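Local coordinates for protein multicopper oxidase (PDB 6VOW) that probably acts as a laccase, oxidising phenol-like substrates at a mononuclear copper and passing the electrons to a copper cluster that reduces dioxygen to water, at residues 171-176 with 199-204; 210-215 with 294-299; 250-255 with 306-311. One frame throughout, in Å; residues are numbered along the deposited sequence. Where two conformers were deposited one is given.

Interaction 1: 171-176 with 199-204; sequences LKTWHV and RLTTVN
Arg199 reaches round the end of strand 165-174 and gives its NE to Val176 O at 2.7 Å, with the oxygen tilted some 23° out of the guanidinium plane. A bend at chi3 (74°) turns NE back toward Val176 after an extended start, and NH2 goes on to Asp177 O; a long side chain with several N-H groups suits a place where the carbonyls of Val176 and Asp177 can each take an N-H. Arg199 N and Leu200 N then both approach Trp174 O from one face of its plane. Two residues set opposite one make a classic beta bulge, with His175 beyond it at the centre of an inverse gamma turn. Leu200 O in return takes the backbone N-H of Trp174 and also lies at the edge of the indole, in its plane. From here the strands run antiparallel, 200-203 being the outermost strand of a six-stranded mixed sheet in what is recognisably the middle cupredoxin-like domain of a three-domain multicopper oxidase. Thr201 turns to the face it shares with Thr173, and their OG1 atoms sit 2.7 Å apart in a hydrogen bond; Thr173 OG1 also bonds Tyr232 OH. On the opposite face Thr202 holds OG1 between its own N and carbonyl carbon (chi1 52°), 2.8 Å from Lys172 O. That oxygen receives Thr202 N as well, from the other side of its plane. OG1 also accepts a weak bond from Trp174 NE1. An alanine here, lacking OG1 and CG2, would probably leave Lys172 O held from one face alone and the indole freer to shift at its NE1 edge. Val203 CG2 finally meets Leu171 CD2 alongside, at a tight 3.4 Å; branched apolar chains suit this face, where Leu171 packs on Leu290 and Val203 on Leu169.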
loop_
_atom_site.group_PDB
_atom_site.type_symbol
_atom_site.label_atom_id
_atom_site.label_comp_id
_atom_site.label_asym_id
_atom_site.label_seq_id
_atom_site.Cartn_x
_atom_site.Cartn_y
_atom_site.Cartn_z
ATOM N N LEU A 171 6.608 -4.783 -5.361
ATOM C CA LEU A 171 7.627 -5.367 -4.510
ATOM C C LEU A 171 7.038 -6.305 -3.495
ATOM O O LEU A 171 6.098 -5.972 -2.823
ATOM C CB LEU A 171 8.276 -4.262 -3.712
ATOM C CG LEU A 171 9.034 -3.290 -4.626
ATOM C CD1 LEU A 171 9.368 -2.006 -3.889
ATOM C CD2 LEU A 171 10.288 -3.997 -5.026
ATOM N N LYS A 172 7.669 -7.457 -3.354
ATOM C CA LYS A 172 7.292 -8.394 -2.326
ATOM C C LYS A 172 8.501 -9.212 -1.884
ATOM O O LYS A 172 9.280 -9.751 -2.722
ATOM C CB LYS A 172 6.141 -9.303 -2.795
ATOM C CG LYS A 172 5.516 -10.050 -1.635
ATOM C CD LYS A 172 4.315 -10.832 -2.050
ATOM C CE LYS A 172 3.340 -10.824 -0.886
ATOM N NZ LYS A 172 3.789 -11.670 0.237
ATOM N N THR A 173 8.654 -9.291 -0.558
ATOM C CA THR A 173 9.757 -10.035 0.074
ATOM C C THR A 173 9.125 -11.266 0.726
ATOM O O THR A 173 8.501 -11.185 1.793
ATOM C CB THR A 173 10.515 -9.101 1.044
ATOM O OG1 THR A 173 11.187 -8.185 0.218
ATOM C CG2 THR A 173 11.574 -9.837 1.973
ATOM N N TRP A 174 9.259 -12.374 -0.000
ATOM C CA TRP A 174 8.581 -13.589 0.288
ATOM C C TRP A 174 9.275 -14.356 1.370
ATOM O O TRP A 174 10.475 -14.641 1.266
ATOM C CB TRP A 174 8.605 -14.466 -0.935
ATOM C CG TRP A 174 7.742 -14.009 -2.053
ATOM C CD1 TRP A 174 8.101 -13.200 -3.113
ATOM C CD2 TRP A 174 6.400 -14.388 -2.277
ATOM N NE1 TRP A 174 7.051 -13.047 -3.944
ATOM C CE2 TRP A 174 5.987 -13.771 -3.458
ATOM C CE3 TRP A 174 5.479 -15.179 -1.565
ATOM C CZ2 TRP A 174 4.715 -13.943 -3.979
ATOM C CZ3 TRP A 174 4.207 -15.318 -2.076
ATOM C CH2 TRP A 174 3.826 -14.700 -3.272
ATOM N N HIS A 175 8.475 -14.796 2.330
ATOM C CA HIS A 175 8.895 -15.674 3.396
ATOM C C HIS A 175 8.947 -17.080 2.859
ATOM O O HIS A 175 8.136 -17.886 3.183
ATOM C CB HIS A 175 7.867 -15.693 4.514
ATOM C CG HIS A 175 7.541 -14.371 5.089
ATOM N ND1 HIS A 175 6.859 -13.394 4.405
ATOM C CD2 HIS A 175 7.740 -13.884 6.324
ATOM C CE1 HIS A 175 6.728 -12.328 5.174
ATOM N NE2 HIS A 175 7.264 -12.593 6.334
ATOM N N VAL A 176 9.936 -17.380 2.043
ATOM C CA VAL A 176 10.168 -18.735 1.619
ATOM C C VAL A 176 11.632 -19.026 1.891
ATOM O O VAL A 176 12.462 -18.123 1.806
ATOM C CB VAL A 176 9.766 -18.951 0.139
ATOM C CG1 VAL A 176 8.347 -18.499 -0.066
ATOM C CG2 VAL A 176 10.675 -18.250 -0.823
ATOM N N ARG A 199 12.564 -13.470 3.121
ATOM C CA ARG A 199 13.861 -13.681 2.636
ATOM C C ARG A 199 14.024 -13.265 1.137
ATOM O O ARG A 199 15.039 -12.727 0.767
ATOM C CB ARG A 199 14.158 -15.143 2.822
ATOM C CG ARG A 199 15.602 -15.515 2.425
ATOM C CD ARG A 199 15.756 -17.032 2.486
ATOM N NE ARG A 199 15.094 -17.714 1.362
ATOM C CZ ARG A 199 15.536 -17.726 0.098
ATOM N NH1 ARG A 199 16.625 -17.039 -0.253
ATOM N NH2 ARG A 199 14.855 -18.389 -0.852
ATOM N N LEU A 200 13.033 -13.503 0.295
ATOM C CA LEU A 200 13.238 -13.423 -1.171
ATOM C C LEU A 200 12.464 -12.245 -1.802
ATOM O O LEU A 200 11.186 -12.235 -1.923
ATOM C CB LEU A 200 12.928 -14.749 -1.853
ATOM C CG LEU A 200 13.212 -14.726 -3.366
ATOM C CD1 LEU A 200 14.640 -14.302 -3.681
ATOM C CD2 LEU A 200 12.888 -16.088 -4.001
ATOM N N THR A 201 13.235 -11.248 -2.208
ATOM C CA THR A 201 12.645 -10.014 -2.729
ATOM C C THR A 201 12.401 -10.245 -4.192
ATOM O O THR A 201 13.149 -10.944 -4.859
ATOM C CB THR A 201 13.542 -8.824 -2.464
ATOM O OG1 THR A 201 13.574 -8.597 -1.043
ATOM C CG2 THR A 201 13.004 -7.606 -3.076
ATOM N N THR A 202 11.272 -9.748 -4.640
ATOM C CA THR A 202 10.837 -9.897 -6.000
ATOM C C THR A 202 10.188 -8.557 -6.381
ATOM O O THR A 202 9.684 -7.793 -5.559
ATOM C CB THR A 202 9.761 -10.978 -6.160
ATOM O OG1 THR A 202 8.718 -10.721 -5.234
ATOM C CG2 THR A 202 10.285 -12.445 -5.993
ATOM N N VAL A 203 10.253 -8.304 -7.662
ATOM C CA VAL A 203 9.554 -7.232 -8.316
ATOM C C VAL A 203 8.722 -7.934 -9.313
ATOM O O VAL A 203 9.285 -8.614 -10.196
ATOM C CB VAL A 203 10.524 -6.288 -9.030
ATOM C CG1 VAL A 203 9.820 -5.508 -10.118
ATOM C CG2 VAL A 203 11.087 -5.315 -8.023
ATOM N N ASN A 204 7.403 -7.775 -9.173
ATOM C CA ASN A 204 6.428 -8.468 -10.062
ATOM C C ASN A 204 6.667 -9.963 -10.095
ATOM O O ASN A 204 6.699 -10.584 -11.151
ATOM C CB ASN A 204 6.500 -7.853 -11.489
ATOM C CG ASN A 204 6.182 -6.345 -11.501
ATOM O OD1 ASN A 204 5.558 -5.826 -10.599
ATOM N ND2 ASN A 204 6.613 -5.652 -12.525
#

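Interaction 2: 210-215 with 294-299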
loop_
_atom_site.group_PDB
_atom_site.type_symbol
_atom_site.label_atom_id
_atom_site.label_comp_id
_atom_site.label_asym_id
_atom_site.label_seq_id
_atom_site.Cartn_x
_atom_site.Cartn_y
_atom_site.Cartn_z
ATOM N N THR A 210 15.186 -7.548 -15.056
ATOM C CA THR A 210 15.667 -6.495 -15.917
ATOM C C THR A 210 14.409 -6.024 -16.622
ATOM O O THR A 210 13.737 -6.805 -17.289
ATOM C CB THR A 210 16.758 -7.005 -16.879
ATOM O OG1 THR A 210 16.208 -7.962 -17.794
ATOM C CG2 THR A 210 17.852 -7.686 -16.096
ATOM N N LEU A 211 14.047 -4.774 -16.411
ATOM C CA LEU A 211 12.894 -4.181 -17.093
ATOM C C LEU A 211 13.309 -3.230 -18.180
ATOM O O LEU A 211 14.055 -2.273 -17.933
ATOM C CB LEU A 211 12.069 -3.426 -16.091
ATOM C CG LEU A 211 11.811 -4.407 -14.932
ATOM C CD1 LEU A 211 11.532 -3.554 -13.717
ATOM C CD2 LEU A 211 10.691 -5.424 -15.240
ATOM N N GLU A 212 12.822 -3.469 -19.378
ATOM C CA GLU A 212 13.166 -2.639 -20.509
ATOM C C GLU A 212 12.296 -1.376 -20.521
ATOM O O GLU A 212 11.082 -1.424 -20.258
ATOM C CB GLU A 212 13.113 -3.451 -21.833
ATOM C CG GLU A 212 14.328 -4.404 -21.993
ATOM C CD GLU A 212 14.364 -5.226 -23.299
ATOM O OE1 GLU A 212 13.673 -4.850 -24.275
ATOM O OE2 GLU A 212 15.107 -6.250 -23.371
ATOM N N LEU A 213 12.946 -0.240 -20.776
ATOM C CA LEU A 213 12.324 1.065 -20.887
ATOM C C LEU A 213 12.924 1.815 -22.116
ATOM O O LEU A 213 14.125 1.660 -22.386
ATOM C CB LEU A 213 12.611 1.877 -19.617
ATOM C CG LEU A 213 12.070 1.418 -18.295
ATOM C CD1 LEU A 213 12.630 2.283 -17.222
ATOM C CD2 LEU A 213 10.544 1.528 -18.290
ATOM N N PRO A 214 12.114 2.657 -22.825
ATOM C CA PRO A 214 12.605 3.395 -24.008
ATOM C C PRO A 214 13.512 4.597 -23.713
ATOM O O PRO A 214 13.149 5.463 -22.886
ATOM C CB PRO A 214 11.324 3.869 -24.688
ATOM C CG PRO A 214 10.290 3.890 -23.646
ATOM C CD PRO A 214 10.669 2.868 -22.609
ATOM N N ALA A 215 14.658 4.650 -24.405
ATOM C CA ALA A 215 15.687 5.675 -24.138
ATOM C C ALA A 215 15.206 7.083 -24.356
ATOM O O ALA A 215 14.412 7.341 -25.188
ATOM C CB ALA A 215 16.915 5.460 -24.987
ATOM N N LYS A 294 16.871 -1.328 -17.987
ATOM C CA LYS A 294 17.704 -1.283 -19.168
ATOM C C LYS A 294 17.048 -0.337 -20.093
ATOM O O LYS A 294 15.913 -0.559 -20.492
ATOM C CB LYS A 294 17.816 -2.668 -19.849
ATOM C CG LYS A 294 18.751 -2.706 -21.057
ATOM C CD LYS A 294 19.232 -4.133 -21.412
ATOM C CE LYS A 294 18.334 -4.846 -22.448
ATOM N NZ LYS A 294 18.206 -6.324 -22.227
ATOM N N SER A 295 17.773 0.723 -20.425
ATOM C CA SER A 295 17.352 1.670 -21.422
ATOM C C SER A 295 17.430 1.020 -22.777
ATOM O O SER A 295 18.513 0.672 -23.223
ATOM C CB SER A 295 18.320 2.838 -21.430
ATOM O OG SER A 295 17.904 3.776 -22.394
ATOM N N VAL A 296 16.295 0.888 -23.446
ATOM C CA VAL A 296 16.226 0.283 -24.785
ATOM C C VAL A 296 16.082 1.400 -25.847
ATOM O O VAL A 296 15.583 2.484 -25.539
ATOM C CB VAL A 296 15.064 -0.715 -24.816
ATOM C CG1 VAL A 296 15.072 -1.601 -26.065
ATOM C CG2 VAL A 296 15.166 -1.598 -23.582
ATOM N N ALA A 297 16.518 1.144 -27.084
ATOM C CA ALA A 297 16.466 2.173 -28.153
ATOM C C ALA A 297 15.037 2.461 -28.556
ATOM O O ALA A 297 14.303 1.564 -28.936
ATOM C CB ALA A 297 17.291 1.778 -29.369
ATOM N N SER A 298 14.649 3.721 -28.426
ATOM C CA SER A 298 13.397 4.247 -28.993
ATOM C C SER A 298 13.729 5.217 -30.131
ATOM O O SER A 298 14.780 5.890 -30.137
ATOM C CB SER A 298 12.609 4.987 -27.907
ATOM O OG SER A 298 11.333 5.418 -28.351
ATOM N N VAL A 299 12.830 5.287 -31.108
ATOM C CA VAL A 299 12.890 6.358 -32.106
ATOM C C VAL A 299 11.999 7.544 -31.664
ATOM O O VAL A 299 11.982 8.559 -32.353
ATOM C CB VAL A 299 12.532 5.829 -33.524
ATOM C CG1 VAL A 299 11.008 5.804 -33.765
ATOM C CG2 VAL A 299 13.274 6.629 -34.600
#
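Glu212 and Lys294 stand side by side on one face of the sheet, both rising the same way from paired parallel strands. The lysine starts with CG anti to its backbone N (chi1 -177°), and a bend at chi3 (92°) then swings CE toward the glutamate. NZ ends 3.3 Å from Glu212 OE2, a salt bridge whose hydrogen bond is weak, at a surface position where two long charged chains fit well. Glu212 itself has CG beside its backbone N (chi1 -75°), and its aliphatic part crosses over Val296 CG2, a methyl that also touches the carboxylate at CD and OE1. Further on, Pro214 CB meets Ser298 CB at 3.6 Å. Behind the sheet, Ser295 OG lies against Ala215 CB, where the single methyl of alanine lets the hydroxyl come close, and bonds Pro275 O. Leu213 turns to this inner face too, packing on Leu167 of strand 165-174. Backbone bonds pass to and fro between the strands: Leu213 N gives to Lys294 O at 3.0 Å, and Leu213 O takes Val296 N. An edge strand paired parallel to the domain's last strand, with leucines turned inward onto the facing sheet, is typical of the cupredoxin-like Greek-key sandwich.

Interaction 3: 250-255 with 306-311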
loop_
_atom_site.group_PDB
_atom_site.type_symbol
_atom_site.label_atom_id
_atom_site.label_comp_id
_atom_site.label_asym_id
_atom_site.label_seq_id
_atom_site.Cartn_x
_atom_site.Cartn_y
_atom_site.Cartn_z
ATOM N N PRO A 250 -0.918 13.105 -5.607
ATOM C CA PRO A 250 0.102 13.904 -6.256
ATOM C C PRO A 250 0.878 14.847 -5.362
ATOM O O PRO A 250 0.353 15.282 -4.368
ATOM C CB PRO A 250 -0.728 14.724 -7.222
ATOM C CG PRO A 250 -1.772 13.699 -7.665
ATOM C CD PRO A 250 -2.188 13.138 -6.361
ATOM N N ILE A 251 2.129 15.143 -5.674
ATOM C CA ILE A 251 2.841 16.167 -4.875
ATOM C C ILE A 251 3.364 17.149 -5.926
ATOM O O ILE A 251 3.312 16.868 -7.155
ATOM C CB ILE A 251 4.020 15.587 -3.995
ATOM C CG1 ILE A 251 4.990 14.770 -4.870
ATOM C CG2 ILE A 251 3.493 14.803 -2.726
ATOM C CD1 ILE A 251 6.142 14.117 -4.122
ATOM N N GLU A 252 3.878 18.282 -5.446
ATOM C CA GLU A 252 4.809 19.073 -6.237
ATOM C C GLU A 252 5.992 18.151 -6.545
ATOM O O GLU A 252 6.662 17.644 -5.626
ATOM C CB GLU A 252 5.288 20.338 -5.514
ATOM C CG GLU A 252 6.247 21.220 -6.325
ATOM C CD GLU A 252 5.608 21.741 -7.615
ATOM O OE1 GLU A 252 4.382 22.048 -7.657
ATOM O OE2 GLU A 252 6.343 21.814 -8.618
ATOM N N PRO A 253 6.243 17.893 -7.842
ATOM C CA PRO A 253 7.350 17.026 -8.141
ATOM C C PRO A 253 8.672 17.508 -7.552
ATOM O O PRO A 253 8.915 18.693 -7.561
ATOM C CB PRO A 253 7.383 16.978 -9.671
ATOM C CG PRO A 253 6.065 17.412 -10.077
ATOM C CD PRO A 253 5.524 18.308 -9.047
ATOM N N ARG A 254 9.502 16.551 -7.130
ATOM C CA ARG A 254 10.723 16.720 -6.293
ATOM C C ARG A 254 11.657 15.602 -6.743
ATOM O O ARG A 254 11.154 14.446 -6.984
ATOM C CB ARG A 254 10.307 16.377 -4.868
ATOM C CG ARG A 254 10.932 17.126 -3.766
ATOM C CD ARG A 254 10.186 16.824 -2.438
ATOM N NE ARG A 254 10.077 15.427 -1.922
ATOM C CZ ARG A 254 9.051 15.001 -1.144
ATOM N NH1 ARG A 254 8.013 15.795 -0.823
ATOM N NH2 ARG A 254 9.017 13.769 -0.672
ATOM N N PRO A 255 12.985 15.873 -6.847
ATOM C CA PRO A 255 13.921 14.754 -7.125
ATOM C C PRO A 255 13.808 13.686 -6.077
ATOM O O PRO A 255 13.525 13.993 -4.905
ATOM C CB PRO A 255 15.344 15.399 -7.041
ATOM C CG PRO A 255 15.093 16.866 -7.315
ATOM C CD PRO A 255 13.692 17.178 -6.774
ATOM N N PRO A 306 6.527 15.691 -17.199
ATOM C CA PRO A 306 5.112 16.128 -17.051
ATOM C C PRO A 306 4.853 17.269 -16.065
ATOM O O PRO A 306 5.558 17.471 -15.117
ATOM C CB PRO A 306 4.410 14.837 -16.616
ATOM C CG PRO A 306 5.149 13.786 -17.407
ATOM C CD PRO A 306 6.622 14.202 -17.298
ATOM N N ALA A 307 3.823 18.035 -16.276
ATOM C CA ALA A 307 3.338 18.931 -15.221
ATOM C C ALA A 307 2.958 18.111 -13.943
ATOM O O ALA A 307 2.787 16.884 -14.028
ATOM C CB ALA A 307 2.121 19.649 -15.710
ATOM N N PRO A 308 2.843 18.798 -12.766
ATOM C CA PRO A 308 2.337 18.172 -11.544
ATOM C C PRO A 308 1.040 17.467 -11.817
ATOM O O PRO A 308 0.191 18.023 -12.491
ATOM C CB PRO A 308 2.107 19.349 -10.592
ATOM C CG PRO A 308 3.091 20.413 -11.056
ATOM C CD PRO A 308 3.529 20.080 -12.482
ATOM N N LEU A 309 0.882 16.248 -11.333
ATOM C CA LEU A 309 -0.427 15.610 -11.354
ATOM C C LEU A 309 -1.429 16.485 -10.589
ATOM O O LEU A 309 -1.096 17.070 -9.530
ATOM C CB LEU A 309 -0.339 14.186 -10.812
ATOM C CG LEU A 309 0.576 13.276 -11.668
ATOM C CD1 LEU A 309 1.001 12.028 -10.868
ATOM C CD2 LEU A 309 -0.109 12.849 -12.945
ATOM N N PRO A 310 -2.637 16.651 -11.136
ATOM C CA PRO A 310 -3.670 17.379 -10.401
ATOM C C PRO A 310 -4.056 16.700 -9.087
ATOM O O PRO A 310 -4.197 15.472 -8.994
ATOM C CB PRO A 310 -4.845 17.351 -11.329
ATOM C CG PRO A 310 -4.510 16.375 -12.455
ATOM C CD PRO A 310 -3.092 16.114 -12.456
ATOM N N ALA A 311 -4.247 17.515 -8.064
ATOM C CA ALA A 311 -4.633 17.014 -6.760
ATOM C C ALA A 311 -5.903 16.185 -6.891
ATOM O O ALA A 311 -6.821 16.525 -7.577
ATOM C CB ALA A 311 -4.833 18.161 -5.785
#
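Pro250 and Leu309 bring their CA atoms within 5.4 Å where the first part of edge strand 249-255 and a proline-rich loop pass in nearly opposed directions, 156° apart, with no hydrogen bond between them. The segment 306-311 keeps the backbone angles of a polyproline II conformation throughout, as its three prolines favour. Pro250 does most of the touching. Its CG meets Leu309 CB at 3.5 Å, tighter than usual for two carbons, with the two side chains crossing at about a right angle. The same ring also meets two carbonyl oxygens: its CB is 3.3 Å from Leu309 O, and its CG is equally near Pro310 O. The rest of the leucine side chain turns to the body of the domain, resting on Tyr244 of strand 240-246 and Arg220 of strand 218-225; a large apolar residue suits this buried place. A second pair of rings lies farther along, where Pro253 CD meets Pro308 CG at 3.8 Å, again crossing at about a right angle. Glu252 starts out away from the loop, but its chain bends at chi2 (61°), which turns CD back. OE1 then approaches Pro308 CG at 4.0 Å, alongside the ring rather than bonded to it. The loop is tied down separately by Pro306 O, which bonds Tyr244 OH, the same tyrosine that Pro253 touches. Prolines have no N-H to give, and Pro250 and Pro253 therefore cannot donate backbone bonds to the loop as a further strand would require; the contact rests on rigid rings and carbon-to-carbonyl packing, consistent with a lid of loop laid along the sheet's edge rather than an extension of the sheet.

In the fold
Interactions 1 and 3 involve the two outermost strands of one six-stranded sheet, 200-203 and 249-255, and their centres lie about 30 Å apart. Interaction 2 belongs to the other sheet of the same domain; strand 210-214 follows 200-203 directly in the chain, and the nearest atoms of interactions 1 and 2 come within about 4 Å without touching. Interactions 2 and 3 have centres about 24 Å apart and alternate along the sequence. Interaction 1 lies outside the first shell of the copper sites: the side chain of Lys172 is about 12 Å from the Cu-O-Cu linkage and that of His175 about 13 Å from a copper ion, so neither is a ligand.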